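Side-chain contacts in E1 (Kluyveromyces marxianus, PDB 3VX6), which serves as an E1-like enzyme that activates the ubiquitin-like proteins Atg8 and Atg12 for conjugation in autophagy and cytoplasm-to-vacuole transport: residues 207-212 / 241-246; 213-218 / 233-238; 221-224 / 230-233. All coordinates share one frame; numbering follows the deposited sequence.

Contact 1 (207-212 / 241-246)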
loop_
_atom_site.group_PDB
_atom_site.type_symbol
_atom_site.label_atom_id
_atom_site.label_comp_id
_atom_site.label_asym_id
_atom_site.label_seq_id
_atom_site.Cartn_x
_atom_site.Cartn_y
_atom_site.Cartn_z
ATOM N N LEU A 207 1.318 -14.093 -3.854
ATOM C CA LEU A 207 2.297 -14.695 -4.745
ATOM C C LEU A 207 3.296 -15.440 -3.874
ATOM O O LEU A 207 3.716 -14.938 -2.834
ATOM C CB LEU A 207 3.011 -13.623 -5.569
ATOM C CG LEU A 207 2.215 -13.084 -6.757
ATOM C CD1 LEU A 207 3.056 -12.079 -7.511
ATOM C CD2 LEU A 207 1.811 -14.233 -7.689
ATOM N N LYS A 208 3.660 -16.647 -4.284
ATOM C CA LYS A 208 4.599 -17.435 -3.504
ATOM C C LYS A 208 5.908 -16.679 -3.273
ATOM O O LYS A 208 6.638 -16.360 -4.212
ATOM C CB LYS A 208 4.870 -18.771 -4.193
ATOM N N ASP A 209 6.166 -16.385 -2.000
ATOM C CA ASP A 209 7.366 -15.708 -1.530
ATOM C C ASP A 209 7.688 -14.360 -2.125
ATOM O O ASP A 209 8.786 -13.829 -1.940
ATOM C CB ASP A 209 8.571 -16.632 -1.668
ATOM C CG ASP A 209 8.456 -17.848 -0.784
ATOM O OD1 ASP A 209 7.892 -17.721 0.331
ATOM O OD2 ASP A 209 8.926 -18.926 -1.202
ATOM N N ILE A 210 6.743 -13.794 -2.850
ATOM C CA ILE A 210 6.987 -12.480 -3.401
ATOM C C ILE A 210 6.050 -11.583 -2.631
ATOM O O ILE A 210 4.831 -11.658 -2.773
ATOM C CB ILE A 210 6.710 -12.416 -4.915
ATOM C CG1 ILE A 210 7.669 -13.356 -5.647
ATOM C CG2 ILE A 210 6.906 -10.986 -5.421
ATOM C CD1 ILE A 210 7.576 -13.265 -7.143
ATOM N N PRO A 211 6.615 -10.758 -1.748
ATOM C CA PRO A 211 5.796 -9.857 -0.958
ATOM C C PRO A 211 5.450 -8.664 -1.834
ATOM O O PRO A 211 6.117 -8.405 -2.839
ATOM C CB PRO A 211 6.725 -9.494 0.197
ATOM C CG PRO A 211 8.034 -9.399 -0.485
ATOM C CD PRO A 211 8.038 -10.619 -1.393
ATOM N N SER A 212 4.402 -7.946 -1.459
ATOM C CA SER A 212 4.004 -6.787 -2.228
ATOM C C SER A 212 5.131 -5.755 -2.201
ATOM O O SER A 212 5.894 -5.680 -1.235
ATOM C CB SER A 212 2.710 -6.213 -1.650
ATOM O OG SER A 212 2.715 -6.292 -0.236
ATOM N N SER A 241 0.099 -19.352 2.013
ATOM C CA SER A 241 1.368 -18.867 1.491
ATOM C C SER A 241 2.146 -18.012 2.489
ATOM O O SER A 241 3.225 -17.515 2.158
ATOM C CB SER A 241 1.127 -18.039 0.228
ATOM O OG SER A 241 0.446 -16.835 0.543
ATOM N N SER A 242 1.604 -17.828 3.694
ATOM C CA SER A 242 2.281 -17.024 4.718
ATOM C C SER A 242 3.686 -17.538 5.038
ATOM O O SER A 242 3.886 -18.729 5.303
ATOM C CB SER A 242 1.443 -16.961 6.000
ATOM O OG SER A 242 0.458 -17.985 6.015
ATOM N N PHE A 243 4.659 -16.632 4.995
ATOM C CA PHE A 243 6.049 -16.982 5.271
ATOM C C PHE A 243 6.779 -15.855 5.991
ATOM O O PHE A 243 6.437 -14.688 5.840
ATOM C CB PHE A 243 6.791 -17.264 3.968
ATOM C CG PHE A 243 7.019 -16.032 3.120
ATOM C CD1 PHE A 243 5.957 -15.411 2.465
ATOM C CD2 PHE A 243 8.299 -15.489 2.990
ATOM C CE1 PHE A 243 6.168 -14.270 1.697
ATOM C CE2 PHE A 243 8.520 -14.349 2.225
ATOM C CZ PHE A 243 7.454 -13.737 1.576
ATOM N N GLU A 244 7.790 -16.209 6.774
ATOM C CA GLU A 244 8.585 -15.212 7.480
ATOM C C GLU A 244 9.887 -15.090 6.704
ATOM O O GLU A 244 10.386 -16.077 6.167
ATOM C CB GLU A 244 8.888 -15.669 8.907
ATOM C CG GLU A 244 9.805 -14.718 9.660
ATOM C CD GLU A 244 10.098 -15.174 11.082
ATOM O OE1 GLU A 244 9.141 -15.311 11.874
ATOM O OE2 GLU A 244 11.289 -15.386 11.409
ATOM N N ALA A 245 10.440 -13.890 6.635
ATOM C CA ALA A 245 11.684 -13.705 5.914
ATOM C C ALA A 245 12.670 -12.745 6.583
ATOM O O ALA A 245 12.294 -11.756 7.210
ATOM C CB ALA A 245 11.384 -13.250 4.501
ATOM N N GLU A 246 13.947 -13.065 6.451
ATOM C CA GLU A 246 15.012 -12.242 6.994
ATOM C C GLU A 246 15.574 -11.492 5.789
ATOM O O GLU A 246 15.964 -12.102 4.797
ATOM C CB GLU A 246 16.080 -13.128 7.603
ATOM C CG GLU A 246 17.076 -12.386 8.426
ATOM C CD GLU A 246 18.084 -13.313 9.030
ATOM O OE1 GLU A 246 18.741 -12.891 10.002
ATOM O OE2 GLU A 246 18.216 -14.460 8.533
HETATM O O HOH W 1 4.828 -17.535 -0.081
#
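Asp209 lies over one face of the Phe243 ring. Phe243 CB points toward the loop 207-212 and comes within 3.8 Å of Asp209 OD1. The chi1 of 70° sets Phe243 CG between the backbone N and the carbonyl carbon, and this swings the ring toward Asp209. Phe243 CG lies 3.4 Å from Asp209 OD1. That oxygen sits above the ring plane, offset toward the rim, and also lies near CD1 and CD2. The carboxylate and ring planes are 71° apart. Farther out, Phe243 CE1 and CZ lie nearer the backbone of Asp209. Asp209 CA is 4.0 Å from the ring centroid, in a CH-pi contact over the face. At the tip, Phe243 CZ meets Pro211 CD at 4.3 Å, and the proline carbon is at the ring edge.

The loop holds a type II beta turn from Leu207 to Ile210, closed by the bond from Ile210 N to Leu207 O. Asp209 is its third residue, with positive phi. Phe243 begins the strand 243-250, so the turn covers the start of a strand of the mixed sheet. The Phe243 ring also meets that of Phe235 on the neighbouring strand.

One water ties the two backbones. The water oxygen accepts from Asp209 N and donates to Ser241 O, 2.8 Å away. The same water oxygen also donates to Asp209 OD1 at 3.1 Å, which probably helps to hold the carboxylate over the ring. Arg237 NH1 makes a second bridge, with hydrogen bonds to Leu207 O and Ser241 OG.

Contact 2 (213-218 / 233-238)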
loop_
_atom_site.group_PDB
_atom_site.type_symbol
_atom_site.label_atom_id
_atom_site.label_comp_id
_atom_site.label_asym_id
_atom_site.label_seq_id
_atom_site.Cartn_x
_atom_site.Cartn_y
_atom_site.Cartn_z
ATOM N N ALA A 213 5.244 -4.981 -3.277
ATOM C CA ALA A 213 6.269 -3.952 -3.383
ATOM C C ALA A 213 6.244 -3.028 -2.166
ATOM O O ALA A 213 7.179 -2.270 -1.920
ATOM C CB ALA A 213 6.054 -3.141 -4.672
ATOM N N VAL A 214 5.168 -3.100 -1.401
ATOM C CA VAL A 214 5.009 -2.247 -0.223
ATOM C C VAL A 214 5.933 -2.656 0.934
ATOM O O VAL A 214 6.129 -1.913 1.891
ATOM C CB VAL A 214 3.534 -2.245 0.227
ATOM C CG1 VAL A 214 3.282 -3.372 1.214
ATOM C CG2 VAL A 214 3.169 -0.890 0.768
ATOM N N THR A 215 6.507 -3.848 0.825
ATOM C CA THR A 215 7.445 -4.347 1.824
ATOM C C THR A 215 8.697 -3.456 1.928
ATOM O O THR A 215 9.365 -3.400 2.975
ATOM C CB THR A 215 7.926 -5.769 1.474
ATOM O OG1 THR A 215 6.802 -6.627 1.248
ATOM C CG2 THR A 215 8.769 -6.344 2.610
ATOM N N LYS A 216 9.020 -2.782 0.830
ATOM C CA LYS A 216 10.174 -1.910 0.786
ATOM C C LYS A 216 10.035 -0.812 1.794
ATOM O O LYS A 216 11.017 -0.366 2.375
ATOM C CB LYS A 216 10.300 -1.301 -0.595
ATOM C CG LYS A 216 10.776 -2.267 -1.678
ATOM C CD LYS A 216 10.871 -1.555 -3.037
ATOM C CE LYS A 216 11.354 -2.508 -4.109
ATOM N NZ LYS A 216 10.691 -2.049 -5.376
ATOM N N ASN A 217 8.802 -0.347 1.927
ATOM C CA ASN A 217 8.453 0.676 2.892
ATOM C C ASN A 217 8.939 0.175 4.263
ATOM O O ASN A 217 9.790 0.798 4.900
ATOM C CB ASN A 217 6.931 0.860 2.896
ATOM C CG ASN A 217 6.387 1.234 1.530
ATOM O OD1 ASN A 217 7.059 1.051 0.509
ATOM N ND2 ASN A 217 5.172 1.759 1.501
ATOM N N ILE A 218 8.415 -0.969 4.698
ATOM C CA ILE A 218 8.802 -1.532 5.987
ATOM C C ILE A 218 10.322 -1.546 6.113
ATOM O O ILE A 218 10.887 -0.967 7.050
ATOM C CB ILE A 218 8.251 -2.968 6.159
ATOM C CG1 ILE A 218 6.716 -2.949 6.044
ATOM C CG2 ILE A 218 8.726 -3.546 7.491
ATOM C CD1 ILE A 218 6.063 -4.316 5.956
ATOM N N ILE A 233 10.902 -10.256 8.597
ATOM C CA ILE A 233 9.507 -9.900 8.406
ATOM C C ILE A 233 8.633 -11.110 8.149
ATOM O O ILE A 233 8.916 -11.911 7.258
ATOM C CB ILE A 233 9.345 -8.943 7.223
ATOM C CG1 ILE A 233 10.156 -7.669 7.478
ATOM C CG2 ILE A 233 7.867 -8.645 7.003
ATOM C CD1 ILE A 233 10.240 -6.753 6.286
ATOM N N CYS A 234 7.571 -11.240 8.938
ATOM C CA CYS A 234 6.623 -12.339 8.774
ATOM C C CYS A 234 5.538 -11.891 7.802
ATOM O O CYS A 234 4.863 -10.894 8.033
ATOM C CB CYS A 234 5.978 -12.696 10.115
ATOM S SG CYS A 234 7.128 -13.314 11.331
ATOM N N PHE A 235 5.376 -12.626 6.714
ATOM C CA PHE A 235 4.373 -12.286 5.715
ATOM C C PHE A 235 3.190 -13.223 5.841
ATOM O O PHE A 235 3.231 -14.359 5.378
ATOM C CB PHE A 235 4.994 -12.370 4.323
ATOM C CG PHE A 235 6.109 -11.379 4.106
ATOM C CD1 PHE A 235 5.833 -10.020 3.962
ATOM C CD2 PHE A 235 7.440 -11.795 4.084
ATOM C CE1 PHE A 235 6.866 -9.091 3.796
ATOM C CE2 PHE A 235 8.480 -10.870 3.918
ATOM C CZ PHE A 235 8.192 -9.518 3.776
ATOM N N LEU A 236 2.135 -12.750 6.487
ATOM C CA LEU A 236 0.957 -13.578 6.674
ATOM C C LEU A 236 -0.027 -13.508 5.520
ATOM O O LEU A 236 -0.333 -12.437 4.997
ATOM C CB LEU A 236 0.256 -13.223 7.984
ATOM C CG LEU A 236 1.082 -13.609 9.209
ATOM C CD1 LEU A 236 2.201 -12.596 9.403
ATOM C CD2 LEU A 236 0.194 -13.660 10.438
ATOM N N ARG A 237 -0.512 -14.680 5.133
ATOM C CA ARG A 237 -1.472 -14.817 4.047
ATOM C C ARG A 237 -2.564 -15.816 4.437
ATOM O O ARG A 237 -2.290 -16.869 5.022
ATOM C CB ARG A 237 -0.774 -15.316 2.770
ATOM C CG ARG A 237 -0.011 -14.270 1.950
ATOM C CD ARG A 237 1.463 -14.172 2.329
ATOM N NE ARG A 237 2.223 -13.368 1.372
ATOM C CZ ARG A 237 2.665 -13.807 0.197
ATOM N NH1 ARG A 237 2.430 -15.055 -0.181
ATOM N NH2 ARG A 237 3.343 -12.998 -0.604
ATOM N N SER A 238 -3.808 -15.495 4.122
ATOM C CA SER A 238 -4.888 -16.422 4.431
ATOM C C SER A 238 -4.746 -17.556 3.408
ATOM O O SER A 238 -5.361 -18.607 3.508
ATOM C CB SER A 238 -6.237 -15.710 4.288
ATOM O OG SER A 238 -6.349 -15.095 3.017
#
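Thr215, which packs against Phe235 and Ile233, has its hydroxyl OG1 hydrogen-bonded to Ser212 O, three residues earlier in the chain. This bond probably helps to fix the rotation of the side chain. It leaves CG2 anti to the backbone N (chi1 of OG1 -53°) and turned to the strand. Thr215 CG2 comes to Phe235 CZ at 3.4 Å, at the ring edge and near its plane. Threonine and phenylalanine reach toward each other from helix and strand. Thr215 OG1 also lies beside the ring, 3.5 Å from Phe235 CE1.

The same methyl, Thr215 CG2, reaches Ile233 CD1 at 4.0 Å. One turn later, Ile218 CG2 meets Ile233 CD1 from another direction, at 3.7 Å. The tip of Ile233 thus touches both helix residues. Its other branch, Ile233 CG2, lies over one face of the Phe235 ring, 3.3 Å above the plane and offset toward the rim. Ile233 and Phe235 therefore present a joined apolar surface to the helix. All four residues are buried, and across the contact they meet through carbon apart from the threonine hydroxyl.

Thr215 and Ile218 also touch Phe201 on strand 198-202. Ile233 also touches Leu219 of the helix and Ile247 of strand 243-250. The contact thus belongs to a beta-alpha-beta unit, with the first turn of helix 215-225 packed on strands 198-202 and 231-236, which are parallel neighbours in the sheet.

Contact 3 (221-224 / 230-233)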
loop_
_atom_site.group_PDB
_atom_site.type_symbol
_atom_site.label_atom_id
_atom_site.label_comp_id
_atom_site.label_asym_id
_atom_site.label_seq_id
_atom_site.Cartn_x
_atom_site.Cartn_y
_atom_site.Cartn_z
ATOM N N VAL A 221 11.911 1.947 6.317
ATOM C CA VAL A 221 11.697 2.610 7.586
ATOM C C VAL A 221 12.417 1.914 8.729
ATOM O O VAL A 221 13.183 2.519 9.472
ATOM C CB VAL A 221 10.218 2.702 7.909
ATOM C CG1 VAL A 221 10.047 3.313 9.278
ATOM C CG2 VAL A 221 9.514 3.526 6.838
ATOM N N TRP A 222 12.156 0.634 8.874
ATOM C CA TRP A 222 12.784 -0.126 9.920
ATOM C C TRP A 222 14.316 0.060 9.876
ATOM O O TRP A 222 14.971 0.115 10.919
ATOM C CB TRP A 222 12.399 -1.582 9.727
ATOM C CG TRP A 222 12.634 -2.438 10.888
ATOM C CD1 TRP A 222 13.072 -2.062 12.132
ATOM C CD2 TRP A 222 12.462 -3.849 10.928
ATOM N NE1 TRP A 222 13.185 -3.167 12.940
ATOM C CE2 TRP A 222 12.815 -4.279 12.224
ATOM C CE3 TRP A 222 12.040 -4.797 9.991
ATOM C CZ2 TRP A 222 12.766 -5.614 12.602
ATOM C CZ3 TRP A 222 11.991 -6.122 10.366
ATOM C CH2 TRP A 222 12.350 -6.521 11.661
ATOM N N SER A 223 14.861 0.171 8.662
ATOM C CA SER A 223 16.293 0.357 8.428
ATOM C C SER A 223 16.871 1.571 9.125
ATOM O O SER A 223 17.858 1.478 9.844
ATOM C CB SER A 223 16.585 0.518 6.933
ATOM O OG SER A 223 16.521 -0.711 6.244
ATOM N N LYS A 224 16.271 2.721 8.869
ATOM C CA LYS A 224 16.742 3.957 9.449
ATOM C C LYS A 224 16.493 4.039 10.956
ATOM O O LYS A 224 17.270 4.662 11.680
ATOM C CB LYS A 224 16.088 5.139 8.714
ATOM C CG LYS A 224 16.585 5.292 7.277
ATOM C CD LYS A 224 15.790 6.317 6.485
ATOM C CE LYS A 224 16.167 6.302 4.999
ATOM N NZ LYS A 224 17.430 7.040 4.681
ATOM N N THR A 230 20.511 -7.329 9.564
ATOM C CA THR A 230 19.369 -7.925 8.911
ATOM C C THR A 230 18.018 -7.473 9.488
ATOM O O THR A 230 17.952 -6.852 10.551
ATOM C CB THR A 230 19.523 -9.468 8.993
ATOM O OG1 THR A 230 18.498 -10.106 8.235
ATOM C CG2 THR A 230 19.455 -9.936 10.433
ATOM N N TYR A 231 16.944 -7.770 8.757
ATOM C CA TYR A 231 15.583 -7.428 9.165
ATOM C C TYR A 231 14.686 -8.613 8.882
ATOM O O TYR A 231 14.676 -9.135 7.772
ATOM C CB TYR A 231 15.077 -6.241 8.373
ATOM C CG TYR A 231 15.926 -5.030 8.554
ATOM C CD1 TYR A 231 15.677 -4.138 9.588
ATOM C CD2 TYR A 231 17.019 -4.796 7.722
ATOM C CE1 TYR A 231 16.497 -3.045 9.791
ATOM C CE2 TYR A 231 17.847 -3.702 7.926
ATOM C CZ TYR A 231 17.581 -2.840 8.956
ATOM O OH TYR A 231 18.417 -1.785 9.189
ATOM N N THR A 232 13.924 -9.033 9.880
ATOM C CA THR A 232 13.046 -10.174 9.701
ATOM C C THR A 232 11.602 -9.745 9.601
ATOM O O THR A 232 11.125 -8.977 10.421
ATOM C CB THR A 232 13.185 -11.161 10.859
ATOM O OG1 THR A 232 14.502 -11.731 10.840
ATOM C CG2 THR A 232 12.141 -12.256 10.736
ATOM N N ILE A 233 10.902 -10.256 8.597
ATOM C CA ILE A 233 9.507 -9.900 8.406
ATOM C C ILE A 233 8.633 -11.110 8.149
ATOM O O ILE A 233 8.916 -11.911 7.258
ATOM C CB ILE A 233 9.345 -8.943 7.223
ATOM C CG1 ILE A 233 10.156 -7.669 7.478
ATOM C CG2 ILE A 233 7.867 -8.645 7.003
ATOM C CD1 ILE A 233 10.240 -6.753 6.286
#
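The helical segment 221-224 faces the extended segment 230-233, and the backbones come nearest at Ser223 and Tyr231, with CA atoms 7.9 Å apart. Trp222 and Tyr231 both point their CB atoms across this gap. The two side chains run antiparallel past one another, and their rings meet edge-to-face (T-shaped). The edge of Tyr231 is turned to a face of the indole, with Tyr231 CD1 3.5 Å from Trp222 CD2. The centroids of the tyrosine ring and the five-membered ring are 5.0 Å apart, and the planes are at 64°. Trp222 CG is anti to the backbone N (chi1 -164°), and this sends the indole from the helix toward the strand, where its six-membered ring reaches the backbone at Thr232.

Helix 215-225 and strand 231-236 are the last two elements of a beta-alpha-beta unit that begins with strand 198-202. This contact lies at the end of the helix where the chain turns back into the strand. Trp222 CZ3 and CH2 turn their edge to Thr232 O, which lies near the indole plane. Ile233 CG1 meets the same edge, 3.8 Å from Trp222 CZ3. The other end of the indole is held by a hydrogen bond from NE1 to Leu193 O.

Tyr231 reaches past Trp222 to Ser223. Ser223 OG is 3.6 Å from Tyr231 CZ, but its hydrogen bond goes to Leu219 O, one turn back in the helix. Tyr231 OH is gripped by Ser226 O and Arg228 N in the loop between helix and strand, and these bonds tie the tip of the tyrosine to that loop.

Overall arrangement
Contacts 2 and 3 join the same two elements, helix 215-225 and strand 231-236, and share Ile233. Contact 2 takes the start of the helix and contact 3 its end; their centres are about 11 Å apart. Both are buried. Contact 2 is mainly aliphatic with one phenyl edge, whereas contact 3 is aromatic and its polar groups find partners in the same helix, helix 190-195 and the loop after helix 215-225. Contact 1 is only partly buried. It joins the loop before the helix to strand 243-250, uses a water, and lays an acidic residue on a ring. Strands 243-250 and 231-236 are sheet neighbours, and contacts 2 and 3 are nested along the chain inside contact 1.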